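Local coordinates for replicase polyprotein 1a (Avian infectious bronchitis virus, PDB 3LD1) that is the viral replicase precursor that is cleaved into non-structural proteins, represented here by the nsp2a fragment, whose own role is not settled, at residues Pro273-Gly278 with Ser319-Gly324; Ser211-Val216 with Val285-Gly290; Glu153-Val158 with Arg179-Ala184; Gly248-Lys253 with Leu302-Gln307. The protein carries 3 engineered substitutions. All coordinates share one frame; numbering follows the deposited sequence.

Contact 1: residues Pro273-Gly278 with Ser319-Gly324; sequences PNAPRG and SAILGG
Ile321 meets Pro276 and Ala275 through the last carbon of its long branch. At CB the side chain forks. The short branch, CG2, is anti to the backbone N, whereas CG1 stands beside that N (chi1 -70°) and carries the chain toward the 273-278 loop. CG1 itself stops short of contact, and the next bond continues in an extended form, carrying CD1 to the loop. There CD1 rests 3.8 Å from Pro276 CD and 4.4 Å from Ala275 CB, the two side chains Ile321 and Pro276 meeting at a slant. A beta-branched residue suits the strand 319-322 on which Ile321 sits, and Leu326 of the adjoining strand and Thr279 also touch it.

Farther along, both segments turn through glycine. Gly278 and Gly324 each have positive phi (91° and 79°), which glycine tolerates easily. Their carbonyl oxygens come near each other, Gly278 O lying 4.0 Å from Gly324 O. Two acceptors cannot bond directly, so a water donates to both, at 2.5 Å from Gly278 O and 3.1 Å from Gly324 O. Thus the loop between strands 265-269 and 281-285 lies at the surface over strand 316-322 of the six-stranded sheet, which is flanked by 291-298 and 325-332, and meets it through one methyl and one water. With no direct hydrogen bond or charge pair across it, the contact probably contributes modestly, mainly by the fit of shapes.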
loop_
_atom_site.group_PDB
_atom_site.type_symbol
_atom_site.label_atom_id
_atom_site.label_comp_id
_atom_site.label_asym_id
_atom_site.label_seq_id
_atom_site.Cartn_x
_atom_site.Cartn_y
_atom_site.Cartn_z
ATOM N N PRO A 273 27.733 -21.011 -13.851
ATOM C CA PRO A 273 28.635 -22.098 -13.636
ATOM C C PRO A 273 28.087 -23.241 -14.414
ATOM O O PRO A 273 26.857 -23.326 -14.598
ATOM C CB PRO A 273 28.496 -22.371 -12.127
ATOM C CG PRO A 273 27.936 -21.076 -11.566
ATOM C CD PRO A 273 27.046 -20.587 -12.621
ATOM N N ASN A 274 29.006 -24.067 -14.908
ATOM C CA ASN A 274 28.679 -25.367 -15.447
ATOM C C ASN A 274 28.115 -25.369 -16.865
ATOM O O ASN A 274 27.466 -26.320 -17.269
ATOM C CB ASN A 274 27.726 -26.071 -14.469
ATOM C CG ASN A 274 28.408 -26.411 -13.129
ATOM O OD1 ASN A 274 29.601 -26.849 -13.063
ATOM N ND2 ASN A 274 27.666 -26.209 -12.062
ATOM N N ALA A 275 28.433 -24.327 -17.616
ATOM C CA ALA A 275 28.165 -24.216 -19.040
ATOM C C ALA A 275 29.398 -23.597 -19.674
ATOM O O ALA A 275 30.316 -23.184 -18.974
ATOM C CB ALA A 275 27.004 -23.287 -19.232
ATOM N N PRO A 276 29.436 -23.483 -20.996
ATOM C CA PRO A 276 30.610 -22.740 -21.548
ATOM C C PRO A 276 30.866 -21.266 -21.023
ATOM O O PRO A 276 29.916 -20.493 -20.686
ATOM C CB PRO A 276 30.364 -22.752 -23.070
ATOM C CG PRO A 276 29.457 -23.981 -23.242
ATOM C CD PRO A 276 28.551 -24.020 -22.034
ATOM N N ARG A 277 32.162 -20.909 -20.962
ATOM C CA ARG A 277 32.577 -19.557 -20.640
ATOM C C ARG A 277 31.740 -18.627 -21.459
ATOM O O ARG A 277 31.563 -18.839 -22.710
ATOM C CB ARG A 277 34.061 -19.325 -21.014
ATOM C CG ARG A 277 35.035 -19.396 -19.782
ATOM C CD ARG A 277 34.425 -18.630 -18.567
ATOM N NE ARG A 277 35.053 -17.349 -18.313
ATOM C CZ ARG A 277 35.097 -16.781 -17.119
ATOM N NH1 ARG A 277 34.529 -17.390 -16.090
ATOM N NH2 ARG A 277 35.720 -15.620 -16.958
ATOM N N GLY A 278 31.217 -17.616 -20.755
ATOM C CA GLY A 278 30.549 -16.495 -21.397
ATOM C C GLY A 278 29.082 -16.743 -21.552
ATOM O O GLY A 278 28.386 -15.888 -22.066
ATOM N N SER A 319 17.284 -27.548 -21.608
ATOM C CA SER A 319 17.934 -26.280 -21.648
ATOM C C SER A 319 18.624 -26.217 -22.959
ATOM O O SER A 319 18.921 -27.260 -23.524
ATOM C CB SER A 319 18.935 -26.147 -20.505
ATOM O OG SER A 319 19.816 -27.226 -20.464
ATOM N N ALA A 320 18.812 -25.006 -23.477
ATOM C CA ALA A 320 19.540 -24.737 -24.703
ATOM C C ALA A 320 20.167 -23.364 -24.522
ATOM O O ALA A 320 19.573 -22.474 -23.902
ATOM C CB ALA A 320 18.557 -24.730 -25.921
ATOM N N ILE A 321 21.389 -23.185 -24.986
ATOM C CA ILE A 321 21.954 -21.862 -24.870
ATOM C C ILE A 321 21.637 -21.026 -26.094
ATOM O O ILE A 321 22.212 -21.247 -27.119
ATOM C CB ILE A 321 23.459 -21.919 -24.666
ATOM C CG1 ILE A 321 23.717 -22.483 -23.264
ATOM C CG2 ILE A 321 24.026 -20.522 -24.864
ATOM C CD1 ILE A 321 25.055 -23.045 -23.116
ATOM N N LEU A 322 20.751 -20.050 -25.951
ATOM C CA LEU A 322 20.298 -19.210 -27.076
ATOM C C LEU A 322 20.707 -17.769 -26.896
ATOM O O LEU A 322 20.690 -17.230 -25.755
ATOM C CB LEU A 322 18.790 -19.329 -27.237
ATOM C CG LEU A 322 18.274 -20.799 -27.234
ATOM C CD1 LEU A 322 16.745 -20.826 -27.174
ATOM C CD2 LEU A 322 18.700 -21.521 -28.480
ATOM N N GLY A 323 21.156 -17.144 -27.984
ATOM C CA GLY A 323 21.686 -15.788 -27.878
ATOM C C GLY A 323 22.576 -15.648 -26.645
ATOM O O GLY A 323 22.521 -14.667 -25.957
ATOM N N GLY A 324 23.359 -16.657 -26.326
ATOM C CA GLY A 324 24.327 -16.564 -25.239
ATOM C C GLY A 324 23.780 -16.728 -23.850
ATOM O O GLY A 324 24.540 -16.565 -22.899
HETATM O O HOH W 1 26.785 -14.443 -23.369
#

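Contact 2: residues Ser211-Val216 with Val285-Gly290; sequences SITVVV and VGNAKG
Asn287 reaches toward Thr213 and Val214 and makes the closest approach between the two segments. Its CG stands beside the backbone N (chi1 -47°), which swings the flat amide over to the other chain: the atom modelled as OD1 lies 2.8 Å from Val214 O. Two oxygens at that distance would be poorly matched. The amide is probably turned over in the model, and with its nitrogen in this place the pair may be a hydrogen bond. The methyl CG2 of Thr213 lies beside the Asn287 amide, 3.8 Å from the atom modelled as OD1, the two side chains crossing at about a right angle, while Thr213 OG1 is bonded to Glu225. On the apolar side, Val215 CG1 rests 4.4 Å from Asn287 CB.

Val214, Val215 and Val216 form the first strand of a two-stranded beta-hairpin, completed by 220-223. Val215 shares backbone bonds with Val222 of the partner strand, so Val214 O and Val216 N point from the opposite edge toward the loop 285-290. Valine suits this extended backbone, and Val214 packs onto Ala161 and Leu162 of the helix 140-162.

Beyond the amide the fit is loose and wet. One water accepts from Asn287 N at 3.0 Å and makes only a weak bond to Val214 O. A second donates to Asn287 O at 2.5 Å and is weakly bonded by Val216 N, 3.5 Å away. Gly286, with phi at 74°, turns the exposed loop just ahead of Asn287.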
loop_
_atom_site.group_PDB
_atom_site.type_symbol
_atom_site.label_atom_id
_atom_site.label_comp_id
_atom_site.label_asym_id
_atom_site.label_seq_id
_atom_site.Cartn_x
_atom_site.Cartn_y
_atom_site.Cartn_z
ATOM N N SER A 211 0.898 -5.067 4.860
ATOM C CA SER A 211 2.144 -5.546 4.213
ATOM C C SER A 211 2.348 -4.697 3.001
ATOM O O SER A 211 1.406 -4.043 2.519
ATOM C CB SER A 211 1.909 -6.958 3.735
ATOM O OG SER A 211 0.610 -6.952 3.131
ATOM N N ILE A 212 3.563 -4.710 2.478
ATOM C CA ILE A 212 3.823 -4.125 1.154
ATOM C C ILE A 212 4.394 -5.248 0.298
ATOM O O ILE A 212 5.412 -5.830 0.686
ATOM C CB ILE A 212 4.737 -2.829 1.266
ATOM C CG1 ILE A 212 3.902 -1.548 1.195
ATOM C CG2 ILE A 212 5.851 -2.752 0.211
ATOM C CD1 ILE A 212 3.115 -1.254 2.411
ATOM N N THR A 213 3.711 -5.571 -0.815
ATOM C CA THR A 213 4.102 -6.653 -1.742
ATOM C C THR A 213 4.468 -6.074 -3.059
ATOM O O THR A 213 3.583 -5.550 -3.766
ATOM C CB THR A 213 2.912 -7.582 -2.107
ATOM O OG1 THR A 213 2.066 -7.678 -0.992
ATOM C CG2 THR A 213 3.380 -9.009 -2.503
ATOM N N VAL A 214 5.734 -6.207 -3.421
ATOM C CA VAL A 214 6.212 -5.859 -4.755
ATOM C C VAL A 214 6.098 -7.035 -5.762
ATOM O O VAL A 214 6.464 -8.173 -5.454
ATOM C CB VAL A 214 7.648 -5.378 -4.621
ATOM C CG1 VAL A 214 8.323 -5.255 -5.951
ATOM C CG2 VAL A 214 7.652 -3.986 -3.915
ATOM N N VAL A 215 5.564 -6.781 -6.946
ATOM C CA VAL A 215 5.504 -7.831 -7.978
ATOM C C VAL A 215 5.981 -7.266 -9.290
ATOM O O VAL A 215 6.214 -6.042 -9.356
ATOM C CB VAL A 215 4.062 -8.381 -8.227
ATOM C CG1 VAL A 215 3.518 -9.086 -6.964
ATOM C CG2 VAL A 215 3.170 -7.260 -8.740
ATOM N N VAL A 216 6.089 -8.104 -10.343
ATOM C CA VAL A 216 6.321 -7.521 -11.662
ATOM C C VAL A 216 5.177 -7.755 -12.587
ATOM O O VAL A 216 4.769 -8.892 -12.774
ATOM C CB VAL A 216 7.540 -8.055 -12.304
ATOM C CG1 VAL A 216 7.644 -7.481 -13.715
ATOM C CG2 VAL A 216 8.767 -7.700 -11.471
ATOM N N VAL A 285 14.298 -12.826 -8.793
ATOM C CA VAL A 285 14.319 -12.133 -7.493
ATOM C C VAL A 285 12.898 -11.653 -7.120
ATOM O O VAL A 285 12.141 -11.199 -8.013
ATOM C CB VAL A 285 15.394 -10.989 -7.453
ATOM C CG1 VAL A 285 16.853 -11.548 -7.372
ATOM C CG2 VAL A 285 15.258 -10.066 -8.615
ATOM N N GLY A 286 12.508 -11.833 -5.844
ATOM C CA GLY A 286 11.287 -11.301 -5.361
ATOM C C GLY A 286 10.177 -12.128 -5.922
ATOM O O GLY A 286 10.348 -13.329 -6.157
ATOM N N ASN A 287 9.005 -11.552 -6.112
ATOM C CA ASN A 287 7.907 -12.447 -6.469
ATOM C C ASN A 287 7.755 -12.607 -7.972
ATOM O O ASN A 287 7.644 -11.582 -8.712
ATOM C CB ASN A 287 6.570 -12.013 -5.811
ATOM C CG ASN A 287 6.721 -11.695 -4.355
ATOM O OD1 ASN A 287 6.517 -10.553 -3.926
ATOM N ND2 ASN A 287 7.134 -12.685 -3.587
ATOM N N ALA A 288 7.739 -13.865 -8.422
ATOM C CA ALA A 288 7.686 -14.199 -9.868
ATOM C C ALA A 288 6.494 -15.108 -10.161
ATOM O O ALA A 288 6.160 -15.982 -9.331
ATOM C CB ALA A 288 8.939 -14.897 -10.278
ATOM N N LYS A 289 5.863 -14.922 -11.316
ATOM C CA LYS A 289 5.010 -15.959 -11.873
ATOM C C LYS A 289 5.817 -16.716 -12.922
ATOM O O LYS A 289 6.658 -16.151 -13.630
ATOM C CB LYS A 289 3.750 -15.402 -12.556
ATOM C CG LYS A 289 2.980 -14.269 -11.835
ATOM C CD LYS A 289 2.056 -14.799 -10.763
ATOM C CE LYS A 289 1.203 -13.716 -10.100
ATOM N NZ LYS A 289 0.002 -13.402 -11.015
ATOM N N GLY A 290 5.500 -17.989 -13.061
ATOM C CA GLY A 290 6.110 -18.849 -14.045
ATOM C C GLY A 290 5.668 -20.296 -13.830
ATOM O O GLY A 290 4.696 -20.568 -13.121
HETATM O O HOH W 2 9.495 -8.706 -6.890
HETATM O O HOH W 3 5.397 -11.444 -9.808
#

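Contact 3: residues Glu153-Val158 with Arg179-Ala184; sequences EVTAKV and RIFQAA. Engineered in segment 179-184: Ala183 (natural residue Lys).
The ring of Phe181 is the flat group that bridges to Val154 and Thr155, and both approach it obliquely. This is helix-helix packing between 140-162 and 174-185, two helices separated in the chain by the short helix 167-170. The backbones remain well apart, with Thr155 CA and Phe181 CA 10.1 Å from each other, and a long aromatic side chain suits the task of spanning that distance. Phe181 CG lies anti to its own carbonyl carbon (chi1 -78°), which directs the ring across the gap so that its far end leads. There CZ meets Val154 CG1 at 4.1 Å. Val154, a compact apolar side chain pointing toward the other helix, offers a methyl to the ring without a polar group to satisfy.

All three touching residues are buried. Phe226 also packs on Val154, Phe173 on Thr155 and Leu231 on Phe181, so loop residues help to enclose the site. Threonine can lie in this oily setting because its hydroxyl is served within its own helix: Thr155 OG1 is hydrogen-bonded to Val151 O, one turn earlier, and sits 4.5 Å from Phe181 CE2.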
loop_
_atom_site.group_PDB
_atom_site.type_symbol
_atom_site.label_atom_id
_atom_site.label_comp_id
_atom_site.label_asym_id
_atom_site.label_seq_id
_atom_site.Cartn_x
_atom_site.Cartn_y
_atom_site.Cartn_z
ATOM N N GLU A 153 7.030 5.330 7.742
ATOM C CA GLU A 153 6.885 3.858 7.928
ATOM C C GLU A 153 6.749 3.194 6.555
ATOM O O GLU A 153 7.468 2.226 6.262
ATOM C CB GLU A 153 5.739 3.418 8.890
ATOM C CG GLU A 153 6.010 3.705 10.408
ATOM C CD GLU A 153 4.728 4.183 11.173
ATOM O OE1 GLU A 153 3.714 3.430 11.236
ATOM O OE2 GLU A 153 4.730 5.319 11.736
ATOM N N VAL A 154 5.892 3.771 5.697
ATOM C CA VAL A 154 5.580 3.177 4.410
ATOM C C VAL A 154 6.807 3.214 3.496
ATOM O O VAL A 154 7.168 2.184 2.886
ATOM C CB VAL A 154 4.374 3.841 3.776
ATOM C CG1 VAL A 154 4.191 3.406 2.349
ATOM C CG2 VAL A 154 3.177 3.538 4.595
ATOM N N THR A 155 7.457 4.384 3.403
ATOM C CA THR A 155 8.690 4.488 2.627
ATOM C C THR A 155 9.606 3.315 2.972
ATOM O O THR A 155 9.919 2.499 2.114
ATOM C CB THR A 155 9.373 5.761 2.909
ATOM O OG1 THR A 155 8.477 6.799 2.528
ATOM C CG2 THR A 155 10.713 5.875 2.102
ATOM N N ALA A 156 9.980 3.226 4.245
ATOM C CA ALA A 156 10.724 2.080 4.768
ATOM C C ALA A 156 10.238 0.694 4.302
ATOM O O ALA A 156 10.980 -0.015 3.679
ATOM C CB ALA A 156 10.833 2.138 6.284
ATOM N N LYS A 157 9.033 0.279 4.620
ATOM C CA LYS A 157 8.559 -1.011 4.148
ATOM C C LYS A 157 8.791 -1.226 2.629
ATOM O O LYS A 157 8.873 -2.372 2.174
ATOM C CB LYS A 157 7.074 -1.192 4.460
ATOM C CG LYS A 157 6.664 -1.094 5.956
ATOM C CD LYS A 157 5.121 -1.322 6.169
ATOM C CE LYS A 157 4.734 -1.309 7.637
ATOM N NZ LYS A 157 3.349 -1.763 7.732
ATOM N N VAL A 158 8.887 -0.133 1.853
ATOM C CA VAL A 158 9.035 -0.221 0.398
ATOM C C VAL A 158 10.435 -0.705 0.048
ATOM O O VAL A 158 10.585 -1.787 -0.544
ATOM C CB VAL A 158 8.639 1.087 -0.331
ATOM C CG1 VAL A 158 9.144 1.090 -1.699
ATOM C CG2 VAL A 158 7.158 1.227 -0.383
ATOM N N ARG A 179 7.402 13.540 -3.148
ATOM C CA ARG A 179 6.470 14.474 -3.736
ATOM C C ARG A 179 5.031 13.977 -3.747
ATOM O O ARG A 179 4.107 14.798 -3.670
ATOM C CB ARG A 179 6.855 14.813 -5.156
ATOM C CG ARG A 179 6.668 13.630 -6.097
ATOM C CD ARG A 179 5.911 14.071 -7.329
ATOM N NE ARG A 179 6.578 13.697 -8.585
ATOM C CZ ARG A 179 7.730 14.228 -9.046
ATOM N NH1 ARG A 179 8.415 15.138 -8.341
ATOM N NH2 ARG A 179 8.220 13.841 -10.227
ATOM N N ILE A 180 4.829 12.666 -3.895
ATOM C CA ILE A 180 3.483 12.194 -4.103
ATOM C C ILE A 180 2.752 12.367 -2.772
ATOM O O ILE A 180 1.615 12.852 -2.734
ATOM C CB ILE A 180 3.440 10.758 -4.581
ATOM C CG1 ILE A 180 4.089 10.619 -5.958
ATOM C CG2 ILE A 180 2.025 10.245 -4.585
ATOM C CD1 ILE A 180 3.319 11.228 -7.171
ATOM N N PHE A 181 3.440 12.011 -1.695
ATOM C CA PHE A 181 2.901 12.168 -0.363
ATOM C C PHE A 181 2.721 13.635 0.012
ATOM O O PHE A 181 1.686 14.028 0.496
ATOM C CB PHE A 181 3.828 11.541 0.636
ATOM C CG PHE A 181 3.735 10.031 0.703
ATOM C CD1 PHE A 181 2.600 9.403 1.257
ATOM C CD2 PHE A 181 4.781 9.228 0.236
ATOM C CE1 PHE A 181 2.506 7.959 1.343
ATOM C CE2 PHE A 181 4.700 7.801 0.314
ATOM C CZ PHE A 181 3.553 7.177 0.868
ATOM N N GLN A 182 3.765 14.413 -0.230
ATOM C CA GLN A 182 3.732 15.836 -0.154
ATOM C C GLN A 182 2.469 16.416 -0.796
ATOM O O GLN A 182 1.730 17.124 -0.106
ATOM C CB GLN A 182 4.947 16.340 -0.877
ATOM C CG GLN A 182 5.739 17.318 -0.137
ATOM C CD GLN A 182 7.167 17.431 -0.725
ATOM O OE1 GLN A 182 7.379 17.678 -1.943
ATOM N NE2 GLN A 182 8.149 17.221 0.135
ATOM N N ALA A 183 2.225 16.119 -2.077
ATOM C CA ALA A 183 1.094 16.688 -2.820
ATOM C C ALA A 183 -0.126 16.263 -2.079
ATOM O O ALA A 183 -0.895 17.128 -1.619
ATOM C CB ALA A 183 1.044 16.222 -4.291
ATOM N N ALA A 184 -0.231 14.949 -1.835
ATOM C CA ALA A 184 -1.390 14.333 -1.189
ATOM C C ALA A 184 -1.698 14.853 0.231
ATOM O O ALA A 184 -2.884 14.963 0.636
ATOM C CB ALA A 184 -1.207 12.834 -1.134
#

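Contact 4: residues Gly248-Lys253 with Leu302-Gln307; sequences GFMGAK and LTLLDQ
Phe249 and Met250, which both touch Leu304, occupy the central positions of a type II beta turn closed by Gly251 N bonding to Gly248 O at 3.1 Å, with Met250 at positive phi (51°). Leu304 stands on strand 302-305, just before the chain bends through an inverse gamma turn at Asp306. Its two methyls divide the work. CD1 nestles obliquely against the phenyl ring, 3.9 Å from Phe249 CE1 and 4.1 Å from Phe249 CZ, while CD2 lies 4.4 Å from the methyl CE of Met250. A leucine suits this place because its fork can serve two neighbours at once.

The strand belongs to the six-stranded mixed sheet of the C-terminal part, where 302-308 runs antiparallel to 345-355. The turn thus lies against that sheet just before the chain enters strand 253-255 of a separate antiparallel sheet. Phe249 has CG anti to its backbone N (chi1 -180°), an orientation that projects the ring away from the turn, and this ring also stacks with His325. Met250, unbranched and flexible, extends its thioether chain inward, where Cys327, Ala338, Pro340 and His351 also pack around it.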
loop_
_atom_site.group_PDB
_atom_site.type_symbol
_atom_site.label_atom_id
_atom_site.label_comp_id
_atom_site.label_asym_id
_atom_site.label_seq_id
_atom_site.Cartn_x
_atom_site.Cartn_y
_atom_site.Cartn_z
ATOM N N GLY A 248 15.796 -5.670 -24.351
ATOM C CA GLY A 248 16.955 -6.572 -24.158
ATOM C C GLY A 248 16.597 -8.005 -24.556
ATOM O O GLY A 248 15.619 -8.257 -25.299
ATOM N N PHE A 249 17.363 -8.964 -24.052
ATOM C CA PHE A 249 17.119 -10.344 -24.478
ATOM C C PHE A 249 15.685 -10.860 -24.201
ATOM O O PHE A 249 15.162 -10.628 -23.150
ATOM C CB PHE A 249 18.164 -11.255 -23.857
ATOM C CG PHE A 249 18.003 -12.679 -24.241
ATOM C CD1 PHE A 249 18.478 -13.126 -25.461
ATOM C CD2 PHE A 249 17.349 -13.559 -23.409
ATOM C CE1 PHE A 249 18.327 -14.397 -25.818
ATOM C CE2 PHE A 249 17.203 -14.888 -23.763
ATOM C CZ PHE A 249 17.703 -15.306 -24.946
ATOM N N MET A 250 15.056 -11.503 -25.180
ATOM C CA MET A 250 13.672 -12.038 -25.183
ATOM C C MET A 250 12.609 -11.041 -24.760
ATOM O O MET A 250 11.530 -11.421 -24.278
ATOM C CB MET A 250 13.539 -13.322 -24.336
ATOM C CG MET A 250 14.093 -14.567 -24.920
ATOM S SD MET A 250 13.633 -15.980 -23.929
ATOM C CE MET A 250 14.001 -17.358 -24.975
ATOM N N GLY A 251 12.917 -9.767 -24.869
ATOM C CA GLY A 251 11.882 -8.779 -24.841
ATOM C C GLY A 251 11.734 -8.186 -23.485
ATOM O O GLY A 251 10.700 -7.612 -23.170
ATOM N N ALA A 252 12.766 -8.296 -22.667
ATOM C CA ALA A 252 12.725 -7.719 -21.334
ATOM C C ALA A 252 13.317 -6.323 -21.324
ATOM O O ALA A 252 13.945 -5.909 -22.297
ATOM C CB ALA A 252 13.501 -8.598 -20.387
ATOM N N LYS A 253 13.208 -5.654 -20.175
ATOM C CA LYS A 253 13.619 -4.296 -19.998
ATOM C C LYS A 253 14.895 -4.316 -19.247
ATOM O O LYS A 253 14.953 -4.966 -18.214
ATOM C CB LYS A 253 12.544 -3.550 -19.174
ATOM C CG LYS A 253 11.324 -3.214 -19.959
ATOM C CD LYS A 253 11.688 -2.269 -21.131
ATOM C CE LYS A 253 10.422 -1.856 -21.971
ATOM N NZ LYS A 253 10.909 -0.823 -22.952
ATOM N N LEU A 302 18.866 -25.940 -31.904
ATOM C CA LEU A 302 17.766 -25.000 -32.157
ATOM C C LEU A 302 18.191 -23.578 -32.373
ATOM O O LEU A 302 19.232 -23.165 -31.919
ATOM C CB LEU A 302 16.727 -25.079 -31.088
ATOM C CG LEU A 302 15.897 -26.343 -30.978
ATOM C CD1 LEU A 302 15.344 -26.602 -29.548
ATOM C CD2 LEU A 302 14.716 -26.179 -31.870
ATOM N N THR A 303 17.378 -22.835 -33.090
ATOM C CA THR A 303 17.608 -21.440 -33.301
ATOM C C THR A 303 16.404 -20.685 -32.776
ATOM O O THR A 303 15.261 -21.120 -32.963
ATOM C CB THR A 303 17.780 -21.133 -34.792
ATOM O OG1 THR A 303 16.876 -21.949 -35.529
ATOM C CG2 THR A 303 19.193 -21.536 -35.261
ATOM N N LEU A 304 16.689 -19.566 -32.109
ATOM C CA LEU A 304 15.735 -18.662 -31.527
ATOM C C LEU A 304 15.258 -17.717 -32.596
ATOM O O LEU A 304 16.030 -16.996 -33.163
ATOM C CB LEU A 304 16.433 -17.823 -30.462
ATOM C CG LEU A 304 15.712 -17.295 -29.208
ATOM C CD1 LEU A 304 16.208 -15.942 -28.743
ATOM C CD2 LEU A 304 14.234 -17.225 -29.403
ATOM N N LEU A 305 13.973 -17.712 -32.841
ATOM C CA LEU A 305 13.398 -16.758 -33.707
ATOM C C LEU A 305 13.010 -15.537 -32.910
ATOM O O LEU A 305 12.678 -15.608 -31.716
ATOM C CB LEU A 305 12.144 -17.343 -34.303
ATOM C CG LEU A 305 12.365 -18.564 -35.188
ATOM C CD1 LEU A 305 11.012 -19.253 -35.431
ATOM C CD2 LEU A 305 13.057 -18.164 -36.525
ATOM N N ASP A 306 13.016 -14.403 -33.574
ATOM C CA ASP A 306 12.629 -13.179 -32.925
ATOM C C ASP A 306 11.090 -13.105 -32.919
ATOM O O ASP A 306 10.527 -12.445 -33.784
ATOM C CB ASP A 306 13.257 -12.054 -33.744
ATOM C CG ASP A 306 12.823 -10.669 -33.291
ATOM O OD1 ASP A 306 13.729 -9.843 -32.989
ATOM O OD2 ASP A 306 11.589 -10.376 -33.288
ATOM N N GLN A 307 10.390 -13.785 -32.003
ATOM C CA GLN A 307 8.922 -13.923 -32.163
ATOM C C GLN A 307 8.181 -14.772 -31.118
ATOM O O GLN A 307 8.562 -15.915 -30.829
ATOM C CB GLN A 307 8.629 -14.422 -33.557
ATOM C CG GLN A 307 7.521 -15.412 -33.686
ATOM C CD GLN A 307 7.479 -15.955 -35.099
ATOM O OE1 GLN A 307 7.886 -15.266 -36.052
ATOM N NE2 GLN A 307 7.015 -17.203 -35.256
#

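How the contacts relate
From the N terminus, contact 3 comes first and closes a short helical loop, joining helices 140-162 and 174-185 before any other contact opens. The remaining three interlock: contact 2 opens at 211-216, contact 4 at 248-253 and contact 1 at 273-278, and they close in the same order, at 285-290, 302-307 and 319-324. Each therefore crosses the other two, and none nests. Contact 2 links the hairpin beside the helical region to the loop entering the C-terminal sheet, and Ile212 touches Lys157 and Val158 of contact 3. Contacts 1 and 4 meet on that sheet, where Leu322 packs on Phe249 and Leu304, with centres about 15 Å apart.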